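PDB 4X5M: uncharacterized protein from Escherichia coli UMEA 3162-1, which mediates, as a homodimer of the SemiSWEET family, the facilitated diffusion of sugar across the membrane down its concentration gradient, here in its inward-open state. Local coordinates for the interface of chains A and B. Sequence-based numbering; all coordinates share one arbitrary frame. Chains: chain A/B, Uncharacterized protein.

Contact 1: the interface of chains A and B. Residues chain A 46-47, 49-50, 52-53; chain B 7-8, 10-11, 14-15.
A:Trp50 and B:Thr15 join the second transmembrane helix of one SemiSWEET subunit to the first transmembrane helix of the other. Helix 37-57 of chain A runs against helix 3-17 of chain B in the homodimer that transports sugar. The indole N-H of A:Trp50 points straight at the threonine hydroxyl. NE1 of A:Trp50 donates to OG1 of B:Thr15 over 3.0 Å, with 175° at the hydrogen, and the oxygen lies in the plane of the indole. The same hydroxyl donates to the backbone O of B:Ala11, one turn earlier in its own helix. OG1 of B:Thr15 sits between its backbone N and carbonyl carbon, chi1 54°, which lets the hydroxyl serve both partners. This pair of bonds fixes its rotation. The same torsion puts CG2 of B:Thr15 toward chain A, 3.4 Å from CD1 of A:Trp50 and 3.6 Å from CA of A:Gly46.

Small residues line the close approach of the helices and probably permit it. The methyl CB of B:Ala11 lies over one face of the indole, 3.4 Å from the centroid of the five-membered ring. Together with the in-plane bond, this contact would hold the indole flat against the B helix. One turn away, CA of B:Gly8 rests over the phenol ring of A:Tyr53. CG of that tyrosine is anti to its backbone N, chi1 -175°, which lays one face of the ring under CA of B:Gly8, where there is no side chain to hold it off. CA of A:Gly46 packs against CB of B:Phe14, 3.6 Å away.

A:Ser49 packs against B:Ala11 and B:Phe10. Its CB touches CB of B:Ala11 at 3.5 Å and lies at the in-plane edge of the B:Phe10 ring. Its hydroxyl OG comes within 3.3 Å of CD2 of B:Phe10, a van der Waals contact.

Contact 2: the interface of chains A and B. Residues chain A 14-15, 17-19; chain B 39, 42-43, 46.
A:Phe19, A:Ala18 and A:Phe14 meet B:Met39, B:Met42 and B:Phe43 in an apolar subunit interface of the SemiSWEET homodimer. No hydrogen bond crosses this patch. Aromatic rings, methionine side chains and methyl groups hold the two subunits together here.

A:Phe19 turns an edge of its ring to the ring of B:Phe43. The planes stand at 63° and the centroids are 5.2 Å apart. CE2 of A:Phe19 is the touching atom, 3.4 Å from CG of B:Phe43. CG of B:Phe43 is anti to its backbone N, chi1 -176°, which brings the base of its ring to this edge. B:Met39 packs at the opposite edge of the A:Phe19 ring, at CD1 and CE1, and approaches from one side of the ring plane. Its chain bends at the last torsion, chi3 -58°, and its methyl CE comes to 3.6 Å from CD1 of A:Phe19. An alanine in place of A:Phe19 would probably open a gap between B:Phe43 and B:Met39 and leave the methionine methyl free to turn.

A:Ala18 lies beside this ring and faces the B helix. Its methyl CB is 3.8 Å from CB of B:Phe43. Its carbonyl O lies 3.1 Å from SD of B:Met39, a close approach of oxygen to thioether sulfur. The methyl CE of B:Met42 comes to 4.0 Å from CA of A:Ala18 and also nears CD1 of A:Phe14. The side chains of A:Phe14 and B:Met42 cross at about a right angle. CB of A:Phe14 packs on the backbone, 3.3 Å from O of B:Met42.

The A residues come from the end of helix 3-17 and the short linker that follows it before helix 20-29. The B residues lie on the first half of helix 37-57, in the second transmembrane segment.

Contact 1: the interface of chains A and B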
loop_
_atom_site.group_PDB
_atom_site.type_symbol
_atom_site.label_atom_id
_atom_site.label_comp_id
_atom_site.label_asym_id
_atom_site.label_seq_id
_atom_site.Cartn_x
_atom_site.Cartn_y
_atom_site.Cartn_z
ATOM N N GLY A 46 7.578 -2.224 7.565
ATOM C CA GLY A 46 7.388 -3.171 6.484
ATOM C C GLY A 46 8.043 -2.715 5.194
ATOM O O GLY A 46 8.622 -3.524 4.467
ATOM N N VAL A 47 7.948 -1.419 4.908
ATOM C CA VAL A 47 8.546 -0.846 3.703
ATOM C C VAL A 47 10.056 -1.060 3.687
ATOM O O VAL A 47 10.623 -1.479 2.677
ATOM C CB VAL A 47 8.241 0.663 3.580
ATOM C CG1 VAL A 47 9.086 1.292 2.481
ATOM C CG2 VAL A 47 6.762 0.886 3.307
ATOM N N SER A 49 11.622 -3.359 5.294
ATOM C CA SER A 49 11.824 -4.798 5.161
ATOM C C SER A 49 11.652 -5.261 3.713
ATOM O O SER A 49 12.349 -6.171 3.263
ATOM C CB SER A 49 10.863 -5.555 6.080
ATOM O OG SER A 49 11.064 -5.203 7.438
ATOM N N TRP A 50 10.725 -4.639 2.988
ATOM C CA TRP A 50 10.553 -4.930 1.565
ATOM C C TRP A 50 11.804 -4.553 0.782
ATOM O O TRP A 50 12.205 -5.257 -0.146
ATOM C CB TRP A 50 9.346 -4.185 0.988
ATOM C CG TRP A 50 8.019 -4.845 1.217
ATOM C CD1 TRP A 50 6.977 -4.351 1.945
ATOM C CD2 TRP A 50 7.586 -6.111 0.706
ATOM N NE1 TRP A 50 5.924 -5.232 1.924
ATOM C CE2 TRP A 50 6.273 -6.324 1.169
ATOM C CE3 TRP A 50 8.181 -7.091 -0.096
ATOM C CZ2 TRP A 50 5.544 -7.469 0.860
ATOM C CZ3 TRP A 50 7.458 -8.231 -0.403
ATOM C CH2 TRP A 50 6.153 -8.410 0.075
ATOM N N ALA A 52 14.900 -4.451 1.942
ATOM C CA ALA A 52 15.869 -5.499 2.240
ATOM C C ALA A 52 15.548 -6.753 1.436
ATOM O O ALA A 52 16.441 -7.400 0.887
ATOM C CB ALA A 52 15.881 -5.812 3.728
ATOM N N TYR A 53 14.262 -7.082 1.369
ATOM C CA TYR A 53 13.788 -8.231 0.607
ATOM C C TYR A 53 14.086 -8.068 -0.878
ATOM O O TYR A 53 14.561 -8.996 -1.529
ATOM C CB TYR A 53 12.287 -8.431 0.821
ATOM C CG TYR A 53 11.732 -9.679 0.173
ATOM C CD1 TYR A 53 12.133 -10.937 0.598
ATOM C CD2 TYR A 53 10.797 -9.601 -0.853
ATOM C CE1 TYR A 53 11.628 -12.083 0.019
ATOM C CE2 TYR A 53 10.283 -10.744 -1.441
ATOM C CZ TYR A 53 10.704 -11.984 -0.999
ATOM O OH TYR A 53 10.207 -13.133 -1.568
ATOM N N THR B 7 11.979 -12.666 5.619
ATOM C CA THR B 7 12.071 -11.213 5.528
ATOM C C THR B 7 10.891 -10.646 4.745
ATOM O O THR B 7 10.295 -9.641 5.138
ATOM C CB THR B 7 13.389 -10.770 4.862
ATOM O OG1 THR B 7 14.497 -11.350 5.559
ATOM C CG2 THR B 7 13.519 -9.253 4.885
ATOM N N GLY B 8 10.555 -11.301 3.638
ATOM C CA GLY B 8 9.433 -10.887 2.815
ATOM C C GLY B 8 8.107 -11.035 3.535
ATOM O O GLY B 8 7.240 -10.165 3.446
ATOM N N PHE B 10 7.812 -11.063 6.752
ATOM C CA PHE B 10 7.915 -10.034 7.781
ATOM C C PHE B 10 7.436 -8.701 7.217
ATOM O O PHE B 10 6.659 -7.985 7.851
ATOM C CB PHE B 10 9.360 -9.926 8.278
ATOM C CG PHE B 10 9.546 -8.999 9.446
ATOM C CD1 PHE B 10 9.357 -9.450 10.742
ATOM C CD2 PHE B 10 9.938 -7.684 9.251
ATOM C CE1 PHE B 10 9.539 -8.603 11.820
ATOM C CE2 PHE B 10 10.121 -6.832 10.325
ATOM C CZ PHE B 10 9.923 -7.293 11.611
ATOM N N ALA B 11 7.899 -8.389 6.011
ATOM C CA ALA B 11 7.506 -7.174 5.312
ATOM C C ALA B 11 6.024 -7.194 4.958
ATOM O O ALA B 11 5.317 -6.206 5.157
ATOM C CB ALA B 11 8.342 -6.997 4.053
ATOM N N PHE B 14 3.637 -6.469 7.982
ATOM C CA PHE B 14 3.562 -5.095 8.467
ATOM C C PHE B 14 2.884 -4.137 7.492
ATOM O O PHE B 14 2.089 -3.303 7.908
ATOM C CB PHE B 14 4.960 -4.581 8.813
ATOM C CG PHE B 14 5.430 -4.997 10.176
ATOM C CD1 PHE B 14 5.026 -4.300 11.302
ATOM C CD2 PHE B 14 6.269 -6.086 10.333
ATOM C CE1 PHE B 14 5.451 -4.681 12.561
ATOM C CE2 PHE B 14 6.696 -6.472 11.589
ATOM C CZ PHE B 14 6.289 -5.768 12.703
ATOM N N THR B 15 3.191 -4.246 6.204
ATOM C CA THR B 15 2.601 -3.335 5.224
ATOM C C THR B 15 1.126 -3.631 4.969
ATOM O O THR B 15 0.346 -2.718 4.692
ATOM C CB THR B 15 3.349 -3.378 3.875
ATOM O OG1 THR B 15 3.418 -4.729 3.401
ATOM C CG2 THR B 15 4.750 -2.820 4.031
#

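Contact 2: the interface of chains A and B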
loop_
_atom_site.group_PDB
_atom_site.type_symbol
_atom_site.label_atom_id
_atom_site.label_comp_id
_atom_site.label_asym_id
_atom_site.label_seq_id
_atom_site.Cartn_x
_atom_site.Cartn_y
_atom_site.Cartn_z
ATOM N N PHE A 14 1.188 1.378 -10.746
ATOM C CA PHE A 14 -0.213 1.562 -10.385
ATOM C C PHE A 14 -0.462 1.581 -8.880
ATOM O O PHE A 14 -1.234 2.401 -8.398
ATOM C CB PHE A 14 -1.073 0.480 -11.040
ATOM C CG PHE A 14 -1.438 0.785 -12.463
ATOM C CD1 PHE A 14 -2.496 1.631 -12.752
ATOM C CD2 PHE A 14 -0.722 0.234 -13.511
ATOM C CE1 PHE A 14 -2.834 1.919 -14.060
ATOM C CE2 PHE A 14 -1.055 0.520 -14.821
ATOM C CZ PHE A 14 -2.113 1.362 -15.095
ATOM N N THR A 15 0.182 0.687 -8.136
ATOM C CA THR A 15 -0.039 0.632 -6.692
ATOM C C THR A 15 0.603 1.807 -5.959
ATOM O O THR A 15 0.085 2.264 -4.939
ATOM C CB THR A 15 0.496 -0.679 -6.078
ATOM O OG1 THR A 15 1.873 -0.854 -6.432
ATOM C CG2 THR A 15 -0.313 -1.862 -6.572
ATOM N N PHE A 17 1.339 4.950 -7.312
ATOM C CA PHE A 17 0.814 6.252 -7.718
ATOM C C PHE A 17 -0.702 6.355 -7.578
ATOM O O PHE A 17 -1.278 7.420 -7.803
ATOM C CB PHE A 17 1.226 6.558 -9.160
ATOM C CG PHE A 17 2.710 6.728 -9.343
ATOM C CD1 PHE A 17 3.505 7.172 -8.298
ATOM C CD2 PHE A 17 3.310 6.441 -10.557
ATOM C CE1 PHE A 17 4.871 7.328 -8.462
ATOM C CE2 PHE A 17 4.675 6.595 -10.728
ATOM C CZ PHE A 17 5.456 7.039 -9.679
ATOM N N ALA A 18 -1.344 5.251 -7.207
ATOM C CA ALA A 18 -2.791 5.232 -7.009
ATOM C C ALA A 18 -3.221 6.242 -5.955
ATOM O O ALA A 18 -4.110 7.058 -6.190
ATOM C CB ALA A 18 -3.260 3.841 -6.615
ATOM N N PHE A 19 -2.584 6.178 -4.790
ATOM C CA PHE A 19 -2.942 7.046 -3.674
ATOM C C PHE A 19 -1.843 8.052 -3.361
ATOM O O PHE A 19 -1.856 8.693 -2.311
ATOM C CB PHE A 19 -3.254 6.211 -2.434
ATOM C CG PHE A 19 -4.400 5.260 -2.620
ATOM C CD1 PHE A 19 -5.707 5.706 -2.525
ATOM C CD2 PHE A 19 -4.170 3.923 -2.892
ATOM C CE1 PHE A 19 -6.764 4.835 -2.697
ATOM C CE2 PHE A 19 -5.222 3.047 -3.063
ATOM C CZ PHE A 19 -6.522 3.504 -2.967
ATOM N N MET B 39 -9.014 5.894 -8.052
ATOM C CA MET B 39 -7.805 5.517 -7.326
ATOM C C MET B 39 -7.810 4.034 -6.954
ATOM O O MET B 39 -6.780 3.367 -7.032
ATOM C CB MET B 39 -7.635 6.376 -6.066
ATOM C CG MET B 39 -7.310 7.835 -6.349
ATOM S SD MET B 39 -6.514 8.675 -4.959
ATOM C CE MET B 39 -7.733 8.457 -3.671
ATOM N N MET B 42 -7.276 1.899 -10.110
ATOM C CA MET B 42 -5.845 1.940 -10.393
ATOM C C MET B 42 -5.080 1.040 -9.429
ATOM O O MET B 42 -4.188 0.291 -9.832
ATOM C CB MET B 42 -5.309 3.370 -10.301
ATOM C CG MET B 42 -5.580 4.235 -11.516
ATOM S SD MET B 42 -4.742 5.826 -11.380
ATOM C CE MET B 42 -3.065 5.288 -11.044
ATOM N N PHE B 43 -5.439 1.124 -8.152
ATOM C CA PHE B 43 -4.790 0.342 -7.106
ATOM C C PHE B 43 -4.979 -1.154 -7.332
ATOM O O PHE B 43 -4.026 -1.927 -7.252
ATOM C CB PHE B 43 -5.336 0.739 -5.732
ATOM C CG PHE B 43 -4.661 0.042 -4.584
ATOM C CD1 PHE B 43 -3.339 0.311 -4.276
ATOM C CD2 PHE B 43 -5.354 -0.870 -3.804
ATOM C CE1 PHE B 43 -2.716 -0.324 -3.219
ATOM C CE2 PHE B 43 -4.737 -1.507 -2.745
ATOM C CZ PHE B 43 -3.417 -1.233 -2.452
ATOM N N GLY B 46 -2.998 -2.608 -10.189
ATOM C CA GLY B 46 -1.638 -2.896 -9.779
ATOM C C GLY B 46 -1.545 -4.141 -8.916
ATOM O O GLY B 46 -0.609 -4.931 -9.057
#

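Contact 1 and contact 2 are about 20 Å apart, measured between the centres of their C-alpha atoms. Both pair helix 3-17 of one subunit with helix 37-57 of the other, with the chains exchanged. Phe14, Thr15 and Gly46 take part in both, each from the opposite chain. Contact 1 covers more of the start of helix 3-17, while contact 2 reaches past its end. By the two-fold symmetry, each helix pair carries both sets of contacts. The dimer is thus held along two matching seams, which would probably have to adjust together during the rocking movements proposed for transport.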